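Local coordinates for salicylic acid-binding protein 2 (PDB 1XKL) that hydrolyses methyl salicylate to salicylic acid and methanol, releasing the active hormone that switches on systemic acquired resistance in tobacco, at residues A[52-55]-A[56-59]; A[167-170]-A[171-175]; A[190-194]-A[195-199]. All coordinates share one frame; numbering follows the deposited sequence.

Contact 1: residues A[52-55]-A[56-59]; sequences LRTL and YDYT
T54 and D57 face each other across the first turn of helix 55-67, their side chains running at a slant to one another. T54 is the N-cap: its OG1 accepts a hydrogen bond from the backbone N of D57 at 3.2 Å. The first torsion of T54 (chi1 70°) tucks OG1 between its own backbone N and carbonyl carbon, a position from which it reaches over the first turn. The carboxylate of D57 folds back over the cap in turn, with OD2 accepting a weak but straight bond from R53 N (3.4 Å, 172° at the hydrogen). Its other oxygen, OD1, accepts a hydrogen bond from a water that also lies 2.8 Å from T54 OG1, so the hydroxyl and the carboxylate are joined through solvent as well as packed together. The guanidinium of R53 is turned almost perpendicular to this carboxylate, and its NE stays 5.1 Å from D57 OD2, too far for a salt bridge; its NH2 is bonded instead to the carbonyl of E50.

On the buried side, Y58 is approached by two leucines. L55 CD1 comes to the edge of the ring, close to its plane, while L52 CD1 lies 3.9 Å from Y58 CD1 in an oblique position. L52 CD2 rests against D57 CB.

Further along, L55 O is gripped by two donors of T59: the backbone N at 2.9 Å and OG1 at 2.7 Å, the latter from above the carbonyl plane. N86 ND2 also bonds T59 OG1, tying this turn to helix 83-93. Y58 itself lies near A13 of the salicylate site and meets the ring of F182. The whole is a threonine N-cap at the start of a helix of the alpha/beta-hydrolase fold, beside the substrate pocket.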
loop_
_atom_site.group_PDB
_atom_site.type_symbol
_atom_site.label_atom_id
_atom_site.label_comp_id
_atom_site.label_asym_id
_atom_site.label_seq_id
_atom_site.Cartn_x
_atom_site.Cartn_y
_atom_site.Cartn_z
ATOM N N LEU A 52 22.613 -3.167 13.180
ATOM C CA LEU A 52 23.375 -3.076 14.422
ATOM C C LEU A 52 23.236 -4.351 15.236
ATOM O O LEU A 52 22.127 -4.798 15.520
ATOM C CB LEU A 52 22.886 -1.888 15.256
ATOM C CG LEU A 52 22.634 -0.561 14.532
ATOM C CD1 LEU A 52 22.198 0.495 15.545
ATOM C CD2 LEU A 52 23.901 -0.121 13.815
ATOM N N ARG A 53 24.356 -4.940 15.619
ATOM C CA ARG A 53 24.279 -6.153 16.413
ATOM C C ARG A 53 24.991 -6.044 17.756
ATOM O O ARG A 53 24.870 -6.936 18.588
ATOM C CB ARG A 53 24.804 -7.329 15.597
ATOM C CG ARG A 53 25.996 -6.989 14.728
ATOM C CD ARG A 53 26.168 -8.004 13.602
ATOM N NE ARG A 53 25.602 -7.556 12.325
ATOM C CZ ARG A 53 24.307 -7.363 12.085
ATOM N NH1 ARG A 53 23.407 -7.569 13.035
ATOM N NH2 ARG A 53 23.909 -6.986 10.877
ATOM N N THR A 54 25.715 -4.947 17.971
ATOM C CA THR A 54 26.423 -4.717 19.235
ATOM C C THR A 54 26.240 -3.273 19.703
ATOM O O THR A 54 25.954 -2.375 18.899
ATOM C CB THR A 54 27.947 -4.948 19.111
ATOM O OG1 THR A 54 28.529 -3.905 18.315
ATOM C CG2 THR A 54 28.239 -6.299 18.478
ATOM N N LEU A 55 26.428 -3.043 21.000
ATOM C CA LEU A 55 26.292 -1.695 21.533
ATOM C C LEU A 55 27.323 -0.787 20.869
ATOM O O LEU A 55 27.079 0.405 20.665
ATOM C CB LEU A 55 26.496 -1.681 23.052
ATOM C CG LEU A 55 26.328 -0.300 23.708
ATOM C CD1 LEU A 55 24.889 0.165 23.535
ATOM C CD2 LEU A 55 26.687 -0.377 25.179
ATOM N N TYR A 56 28.469 -1.359 20.513
ATOM C CA TYR A 56 29.520 -0.584 19.868
ATOM C C TYR A 56 29.077 0.005 18.523
ATOM O O TYR A 56 29.383 1.159 18.228
ATOM C CB TYR A 56 30.781 -1.440 19.687
ATOM C CG TYR A 56 31.976 -0.640 19.218
ATOM C CD1 TYR A 56 32.156 -0.348 17.865
ATOM C CD2 TYR A 56 32.890 -0.120 20.131
ATOM C CE1 TYR A 56 33.214 0.445 17.433
ATOM C CE2 TYR A 56 33.950 0.675 19.713
ATOM C CZ TYR A 56 34.106 0.956 18.361
ATOM O OH TYR A 56 35.143 1.757 17.939
ATOM N N ASP A 57 28.364 -0.778 17.713
ATOM C CA ASP A 57 27.885 -0.295 16.410
ATOM C C ASP A 57 26.884 0.843 16.618
ATOM O O ASP A 57 26.833 1.791 15.840
ATOM C CB ASP A 57 27.158 -1.397 15.624
ATOM C CG ASP A 57 28.043 -2.588 15.293
ATOM O OD1 ASP A 57 29.280 -2.432 15.224
ATOM O OD2 ASP A 57 27.481 -3.683 15.078
ATOM N N TYR A 58 26.069 0.714 17.660
ATOM C CA TYR A 58 25.052 1.702 17.993
ATOM C C TYR A 58 25.664 3.007 18.504
ATOM O O TYR A 58 25.135 4.091 18.250
ATOM C CB TYR A 58 24.107 1.100 19.039
ATOM C CG TYR A 58 23.022 2.010 19.564
ATOM C CD1 TYR A 58 22.238 2.782 18.699
ATOM C CD2 TYR A 58 22.748 2.065 20.934
ATOM C CE1 TYR A 58 21.205 3.584 19.193
ATOM C CE2 TYR A 58 21.724 2.857 21.435
ATOM C CZ TYR A 58 20.956 3.612 20.567
ATOM O OH TYR A 58 19.935 4.390 21.077
ATOM N N THR A 59 26.796 2.896 19.192
ATOM C CA THR A 59 27.493 4.041 19.779
ATOM C C THR A 59 28.508 4.701 18.848
ATOM O O THR A 59 29.103 5.724 19.187
ATOM C CB THR A 59 28.247 3.608 21.053
ATOM O OG1 THR A 59 27.379 2.815 21.871
ATOM C CG2 THR A 59 28.714 4.828 21.843
HETATM O O HOH W 1 30.981 -4.291 17.022
#

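Contact 2: residues A[167-170]-A[171-175]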
loop_
_atom_site.group_PDB
_atom_site.type_symbol
_atom_site.label_atom_id
_atom_site.label_comp_id
_atom_site.label_asym_id
_atom_site.label_seq_id
_atom_site.Cartn_x
_atom_site.Cartn_y
_atom_site.Cartn_z
ATOM N N GLU A 167 1.811 18.163 23.215
ATOM C CA GLU A 167 2.644 18.489 22.068
ATOM C C GLU A 167 3.877 17.576 22.058
ATOM O O GLU A 167 4.246 17.040 21.018
ATOM C CB GLU A 167 3.087 19.962 22.117
ATOM C CG GLU A 167 1.968 21.017 21.999
ATOM C CD GLU A 167 0.995 21.016 23.181
ATOM O OE1 GLU A 167 1.442 20.810 24.334
ATOM O OE2 GLU A 167 -0.221 21.236 22.957
ATOM N N ASP A 168 4.512 17.381 23.211
ATOM C CA ASP A 168 5.697 16.530 23.247
ATOM C C ASP A 168 5.390 15.076 22.934
ATOM O O ASP A 168 6.206 14.383 22.338
ATOM C CB ASP A 168 6.403 16.658 24.589
ATOM C CG ASP A 168 7.025 18.024 24.773
ATOM O OD1 ASP A 168 6.593 18.754 25.679
ATOM O OD2 ASP A 168 7.934 18.368 23.993
ATOM N N LEU A 169 4.211 14.615 23.332
ATOM C CA LEU A 169 3.809 13.252 23.045
ATOM C C LEU A 169 3.626 13.134 21.530
ATOM O O LEU A 169 4.086 12.175 20.903
ATOM C CB LEU A 169 2.500 12.931 23.765
ATOM C CG LEU A 169 1.804 11.602 23.452
ATOM C CD1 LEU A 169 2.707 10.424 23.828
ATOM C CD2 LEU A 169 0.490 11.544 24.220
ATOM N N ALA A 170 2.962 14.127 20.941
ATOM C CA ALA A 170 2.726 14.130 19.495
ATOM C C ALA A 170 4.060 14.127 18.756
ATOM O O ALA A 170 4.214 13.468 17.730
ATOM C CB ALA A 170 1.912 15.349 19.102
ATOM N N LEU A 171 5.023 14.868 19.291
ATOM C CA LEU A 171 6.342 14.946 18.692
ATOM C C LEU A 171 7.045 13.593 18.789
ATOM O O LEU A 171 7.532 13.059 17.783
ATOM C CB LEU A 171 7.157 16.033 19.393
ATOM C CG LEU A 171 8.598 16.272 18.936
ATOM C CD1 LEU A 171 8.627 16.729 17.491
ATOM C CD2 LEU A 171 9.240 17.319 19.843
ATOM N N ALA A 172 7.085 13.020 19.990
ATOM C CA ALA A 172 7.742 11.724 20.168
ATOM C C ALA A 172 7.114 10.648 19.287
ATOM O O ALA A 172 7.822 9.858 18.668
ATOM C CB ALA A 172 7.683 11.293 21.637
ATOM N N SER A 173 5.787 10.618 19.228
ATOM C CA SER A 173 5.108 9.614 18.431
ATOM C C SER A 173 5.476 9.651 16.953
ATOM O O SER A 173 5.507 8.614 16.292
ATOM C CB SER A 173 3.595 9.740 18.591
ATOM O OG SER A 173 3.196 9.359 19.895
ATOM N N SER A 174 5.765 10.833 16.425
ATOM C CA SER A 174 6.116 10.937 15.015
ATOM C C SER A 174 7.609 10.765 14.753
ATOM O O SER A 174 8.032 10.760 13.602
ATOM C CB SER A 174 5.679 12.288 14.457
ATOM O OG SER A 174 6.480 13.319 15.002
ATOM N N LEU A 175 8.413 10.620 15.803
ATOM C CA LEU A 175 9.853 10.480 15.601
ATOM C C LEU A 175 10.497 9.222 16.163
ATOM O O LEU A 175 11.621 8.890 15.787
ATOM C CB LEU A 175 10.577 11.694 16.174
ATOM C CG LEU A 175 10.327 13.024 15.456
ATOM C CD1 LEU A 175 10.960 14.169 16.248
ATOM C CD2 LEU A 175 10.913 12.951 14.057
#
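L169 and S173 meet one turn apart on helix 166-175, joined chiefly through the carbonyl of L169. The backbone N of S173 donates to L169 O at 2.9 Å. Two further bonds of the same i to i+4 kind precede it, L171 N to E167 O and A172 N to D168 O. The fourth, from S174 N to A170 O, is weak at 3.3 Å, and S174 N also makes a weak bond to L171 O as the helix nears its end.

Two serine hydroxyls turn back toward the helix backbone. S173 OG lies 3.1 Å from L169 O, near enough to share that carbonyl with its own amide, although where its proton goes is not settled. S174 OG donates to L171 O at 3.0 Å; a chi1 of 70° folds the hydroxyl back between the backbone N and carbonyl carbon, within range of the preceding turn.

Side-chain contact within the turn is light. L169 CD1 approaches S173 OG at 4.1 Å, and the CB of A172 lies 3.5 Å from D168 O.

The carboxylate of D168 finds its partners outside the segment: OD1 forms a salt bridge with K22 and also bonds S165 OG, while OD2 bonds the hydroxyl of Y21. L169 and S173 lean on helix 153-160, and A172 lies against W18 and Y161. A170 and L171 pack on Y21 of the second subunit, and L175 meets L175 of that subunit, so helix 166-175 packs on helix 153-160 and also contributes to the subunit interface.

Contact 3: residues A[190-194]-A[195-199]; sequences KYFTD and ERFGS
T193 and G198 are linked where the chain between helix 183-188 and strand 202-207 turns back on itself and enters the short 3-10 segment 197-199. T193 O accepts from G198 N at 3.0 Å with an angle of 170° at the hydrogen, the donor lying in the carbonyl plane. This closes a six-residue pi-turn, the amide coming from five positions on. Just before the 3-10 segment, R196 O accepts from both N and OG of S199, each at 2.8 Å; the hydroxyl donates in the carbonyl plane, onto a lone pair of R196 O.

T193 also contributes its hydroxyl: OG1 accepts a weak bond from R196 N, and the side chains of T193 and R196 run alongside each other in the same direction. On the inner side, F192 and F197 lie obliquely, their ring planes 40° apart and centroids 5.2 Å apart. The nearest approach is made by F192 CB, which sits off-centre over the F197 ring, 4.1 Å from its centroid, in a CH-pi contact. With CG of F197 anti to the backbone N (chi1 165°), this torsion brings the F197 ring against F192 CB. Both phenylalanines pack on helix 83-93.

A water donates to D194 OD2 and to G198 O, bridging the carboxylate and the turn. E92 OE1 takes the amides of T193 and F197, so one carboxylate on helix 83-93 ties both arms of the turn to that helix. The loop is thus held to helix 83-93 both by the phenylalanines and by the carboxylate of E92, while its outer side, at D194 and G198, is bridged by water.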
loop_
_atom_site.group_PDB
_atom_site.type_symbol
_atom_site.label_atom_id
_atom_site.label_comp_id
_atom_site.label_asym_id
_atom_site.label_seq_id
_atom_site.Cartn_x
_atom_site.Cartn_y
_atom_site.Cartn_z
ATOM N N LYS A 190 32.527 -7.993 27.373
ATOM C CA LYS A 190 32.915 -7.205 28.537
ATOM C C LYS A 190 33.505 -5.900 28.016
ATOM O O LYS A 190 34.541 -5.896 27.347
ATOM C CB LYS A 190 33.956 -7.951 29.369
ATOM C CG LYS A 190 34.171 -7.376 30.762
ATOM C CD LYS A 190 32.905 -7.493 31.601
ATOM C CE LYS A 190 33.158 -7.015 33.021
ATOM N NZ LYS A 190 33.680 -5.616 32.997
ATOM N N TYR A 191 32.853 -4.790 28.344
ATOM C CA TYR A 191 33.281 -3.484 27.858
ATOM C C TYR A 191 34.015 -2.547 28.814
ATOM O O TYR A 191 35.092 -2.035 28.503
ATOM C CB TYR A 191 32.063 -2.733 27.322
ATOM C CG TYR A 191 31.523 -3.218 25.998
ATOM C CD1 TYR A 191 32.255 -3.056 24.823
ATOM C CD2 TYR A 191 30.243 -3.761 25.905
ATOM C CE1 TYR A 191 31.718 -3.413 23.582
ATOM C CE2 TYR A 191 29.697 -4.120 24.672
ATOM C CZ TYR A 191 30.436 -3.939 23.517
ATOM O OH TYR A 191 29.870 -4.248 22.301
ATOM N N PHE A 192 33.410 -2.319 29.968
ATOM C CA PHE A 192 33.925 -1.382 30.954
ATOM C C PHE A 192 34.855 -1.953 32.012
ATOM O O PHE A 192 34.655 -3.066 32.489
ATOM C CB PHE A 192 32.728 -0.725 31.626
ATOM C CG PHE A 192 31.524 -0.647 30.736
ATOM C CD1 PHE A 192 31.535 0.176 29.611
ATOM C CD2 PHE A 192 30.388 -1.396 31.011
ATOM C CE1 PHE A 192 30.435 0.243 28.763
ATOM C CE2 PHE A 192 29.278 -1.340 30.170
ATOM C CZ PHE A 192 29.299 -0.510 29.045
ATOM N N THR A 193 35.867 -1.171 32.378
ATOM C CA THR A 193 36.826 -1.576 33.397
ATOM C C THR A 193 36.955 -0.451 34.421
ATOM O O THR A 193 36.677 0.709 34.120
ATOM C CB THR A 193 38.212 -1.860 32.790
ATOM O OG1 THR A 193 38.786 -0.638 32.319
ATOM C CG2 THR A 193 38.092 -2.841 31.626
ATOM N N ASP A 194 37.372 -0.804 35.630
ATOM C CA ASP A 194 37.528 0.160 36.713
ATOM C C ASP A 194 38.639 1.161 36.404
ATOM O O ASP A 194 38.532 2.349 36.707
ATOM C CB ASP A 194 37.864 -0.584 38.003
ATOM C CG ASP A 194 37.833 0.310 39.224
ATOM O OD1 ASP A 194 38.499 -0.046 40.219
ATOM O OD2 ASP A 194 37.141 1.347 39.201
ATOM N N GLU A 195 39.706 0.663 35.797
ATOM C CA GLU A 195 40.853 1.485 35.464
ATOM C C GLU A 195 40.517 2.663 34.555
ATOM O O GLU A 195 41.026 3.768 34.743
ATOM C CB GLU A 195 41.920 0.621 34.796
ATOM C CG GLU A 195 43.299 1.232 34.807
ATOM C CD GLU A 195 43.815 1.450 36.215
ATOM O OE1 GLU A 195 43.734 0.501 37.033
ATOM O OE2 GLU A 195 44.306 2.567 36.505
ATOM N N ARG A 196 39.655 2.433 33.571
ATOM C CA ARG A 196 39.301 3.489 32.631
ATOM C C ARG A 196 37.888 4.010 32.887
ATOM O O ARG A 196 37.715 5.093 33.451
ATOM C CB ARG A 196 39.466 2.956 31.204
ATOM C CG ARG A 196 40.872 2.403 30.960
ATOM C CD ARG A 196 41.052 1.793 29.571
ATOM N NE ARG A 196 40.956 2.784 28.507
ATOM C CZ ARG A 196 41.801 3.797 28.330
ATOM N NH1 ARG A 196 42.825 3.968 29.151
ATOM N NH2 ARG A 196 41.624 4.639 27.320
ATOM N N PHE A 197 36.884 3.238 32.485
ATOM C CA PHE A 197 35.488 3.614 32.701
ATOM C C PHE A 197 35.329 4.176 34.105
ATOM O O PHE A 197 34.857 5.295 34.292
ATOM C CB PHE A 197 34.581 2.381 32.567
ATOM C CG PHE A 197 33.185 2.585 33.115
ATOM C CD1 PHE A 197 32.201 3.207 32.346
ATOM C CD2 PHE A 197 32.855 2.153 34.399
ATOM C CE1 PHE A 197 30.921 3.415 32.854
ATOM C CE2 PHE A 197 31.575 2.357 34.917
ATOM C CZ PHE A 197 30.602 2.980 34.141
ATOM N N GLY A 198 35.731 3.369 35.085
ATOM C CA GLY A 198 35.614 3.737 36.482
ATOM C C GLY A 198 36.406 4.935 36.965
ATOM O O GLY A 198 36.151 5.431 38.059
ATOM N N SER A 199 37.361 5.404 36.167
ATOM C CA SER A 199 38.171 6.550 36.557
ATOM C C SER A 199 37.438 7.868 36.311
ATOM O O SER A 199 37.955 8.937 36.633
ATOM C CB SER A 199 39.494 6.557 35.783
ATOM O OG SER A 199 39.344 7.138 34.500
HETATM O O HOH W 2 34.836 3.528 39.826
#

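Overall arrangement
The three contacts follow one another along the chain and lie at different distances from the pocket. Contact 1 is the nearest to it: the side chain of Y58 is about 7 Å from the bound ligand and about 8 Å from that of the nucleophile S81. In contact 2 the side chain of A172 is about 10 Å from the ligand, while contact 3 is peripheral, with the side chain of F192 about 13 Å away. Contacts 1 and 3 touch, Y191 OH coming 3.8 Å from T54 CB, and D185 bonds both L55 N and Y191 OH. Contact 2 stands apart, its centre about 36 Å from that of contact 3, on the other side of the chain's centre.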